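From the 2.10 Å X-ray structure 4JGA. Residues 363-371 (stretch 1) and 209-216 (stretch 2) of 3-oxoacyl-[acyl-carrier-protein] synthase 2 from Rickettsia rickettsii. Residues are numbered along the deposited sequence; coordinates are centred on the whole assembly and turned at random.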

# COMPACT_ATOMS: atom_id res chain seq x y z
N HIS A 363 3.09 20.14 2.57
CA HIS A 363 2.29 18.94 2.44
C HIS A 363 3.21 17.75 2.14
O HIS A 363 3.69 17.60 1.03
CB HIS A 363 1.27 19.17 1.33
CG HIS A 363 0.25 18.10 1.22
ND1 HIS A 363 0.33 16.90 1.90
CD2 HIS A 363 -0.87 18.02 0.45
CE1 HIS A 363 -0.71 16.15 1.60
NE2 HIS A 363 -1.45 16.80 0.71
N LEU A 364 3.46 16.92 3.14
CA LEU A 364 4.37 15.77 3.02
C LEU A 364 3.73 14.54 2.38
O LEU A 364 4.28 13.44 2.44
CB LEU A 364 4.96 15.43 4.39
CG LEU A 364 6.22 16.21 4.77
CD1 LEU A 364 5.97 17.71 4.92
CD2 LEU A 364 6.83 15.66 6.07
N LEU A 365 2.58 14.76 1.76
CA LEU A 365 1.85 13.76 0.99
C LEU A 365 1.59 12.52 1.83
O LEU A 365 0.90 12.61 2.85
CB LEU A 365 2.55 13.46 -0.34
CG LEU A 365 2.89 14.69 -1.15
CD1 LEU A 365 3.54 14.24 -2.42
CD2 LEU A 365 1.69 15.53 -1.49
N GLY A 366 2.17 11.38 1.47
CA GLY A 366 1.94 10.16 2.26
C GLY A 366 2.47 10.21 3.70
O GLY A 366 2.10 9.38 4.55
N ALA A 367 3.38 11.14 3.98
CA ALA A 367 3.90 11.28 5.34
C ALA A 367 3.10 12.29 6.14
O ALA A 367 3.28 12.40 7.36
CB ALA A 367 5.38 11.68 5.33
N ALA A 368 2.20 13.02 5.48
CA ALA A 368 1.49 14.08 6.17
C ALA A 368 0.71 13.58 7.36
O ALA A 368 0.75 14.15 8.45
CB ALA A 368 0.56 14.81 5.22
N GLY A 369 -0.06 12.51 7.13
CA GLY A 369 -0.97 12.03 8.15
C GLY A 369 -0.28 11.52 9.39
O GLY A 369 -0.85 11.61 10.49
N SER A 370 0.91 10.94 9.24
CA SER A 370 1.59 10.37 10.38
C SER A 370 2.39 11.41 11.14
O SER A 370 2.40 11.43 12.38
CB SER A 370 2.48 9.21 9.93
OG SER A 370 3.39 9.60 8.93
N VAL A 371 3.03 12.31 10.40
CA VAL A 371 3.63 13.49 10.99
C VAL A 371 2.59 14.27 11.82
O VAL A 371 2.84 14.70 12.96
CB VAL A 371 4.28 14.36 9.88
CG1 VAL A 371 4.69 15.71 10.42
CG2 VAL A 371 5.53 13.68 9.32
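Stretch 2 (209-216) AGGAEAPV

Residues 209-213 of stretch 2 form the end of an extended strand that began earlier in the chain, and 214-216 continue as loop. The strand runs antiparallel in register to stretch 1: its early residues lie beside the helical turn at S370, its middle beside the 3-10 segment at G366 and A367, and its end beside the loop at L364 and L365. A209 makes no contact. At G210 (phi/psi 151/-154) the backbone adopts angles that by themselves call for glycine, and its CA packs 3.7 Å from CB of S370; the two CA atoms are 5.1 Å apart. The closest backbone approach follows at G211, whose CA lies 4.2 Å from CA of A367 and 3.7 Å from O of G366. A CB on G211 would clash with that carbonyl oxygen, so the missing side chain lets the two backbones come this near. The N of G211 is also 3.1 Å from OG of S370, which adopts the p rotamer. A367 directs its CB toward the strand, 3.5 Å from O of G211 and 3.8 Å from CA of A212, whereas A212 turns its own CB away.

E213 has the largest area covered by stretch 1. Its CB points toward stretch 1, and the side chain (chi1 t, chi2 p) reaches across so that OE1 accepts a hydrogen bond from N of G366 (2.8 Å), tying the carboxylate to the start of the 3-10 segment. A CB on G366 would clash with this same OE1. Nearer the backbone, CB of E213 rests 3.3 Å from O of L364, an oxygen that also accepts the hydrogen bond from N of A367 (2.9 Å). A214 points away, and P215 then closes the contact with an apolar one, its CB 3.6 Å from CD1 of L365. V216 is beyond reach.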

# COMPACT_ATOMS: atom_id res chain seq x y z
N ALA A 209 4.34 2.04 12.80
CA ALA A 209 3.46 2.56 11.76
C ALA A 209 3.65 4.01 11.38
O ALA A 209 3.99 4.84 12.22
CB ALA A 209 2.01 2.33 12.17
N GLY A 210 3.38 4.30 10.12
CA GLY A 210 3.42 5.68 9.62
C GLY A 210 3.77 5.75 8.14
O GLY A 210 3.57 4.79 7.38
N GLY A 211 4.34 6.89 7.75
CA GLY A 211 4.54 7.24 6.36
C GLY A 211 5.79 8.06 6.14
O GLY A 211 6.30 8.75 7.05
N ALA A 212 6.28 7.94 4.91
CA ALA A 212 7.48 8.62 4.47
C ALA A 212 7.34 9.00 2.99
O ALA A 212 6.74 8.27 2.20
CB ALA A 212 8.68 7.71 4.67
N GLU A 213 7.92 10.13 2.61
CA GLU A 213 7.80 10.66 1.25
C GLU A 213 8.99 11.56 0.89
O GLU A 213 9.47 12.33 1.72
CB GLU A 213 6.51 11.46 1.11
CG GLU A 213 6.02 11.58 -0.33
CD GLU A 213 5.19 10.41 -0.78
OE1 GLU A 213 4.15 10.13 -0.11
OE2 GLU A 213 5.55 9.78 -1.80
N ALA A 214 9.47 11.39 -0.34
CA ALA A 214 10.50 12.20 -0.94
C ALA A 214 10.07 12.52 -2.36
O ALA A 214 10.61 12.00 -3.32
CB ALA A 214 11.84 11.48 -0.93
N PRO A 215 9.06 13.40 -2.50
CA PRO A 215 8.43 13.56 -3.78
C PRO A 215 8.94 14.78 -4.56
O PRO A 215 8.47 15.01 -5.69
CB PRO A 215 7.01 13.82 -3.38
CG PRO A 215 7.16 14.71 -2.17
CD PRO A 215 8.40 14.21 -1.47
N VAL A 216 9.85 15.55 -3.98
CA VAL A 216 10.30 16.78 -4.60
C VAL A 216 11.42 16.45 -5.61
O VAL A 216 12.61 16.54 -5.29
CB VAL A 216 10.75 17.83 -3.56
CG1 VAL A 216 11.06 19.16 -4.24
CG2 VAL A 216 9.67 18.01 -2.50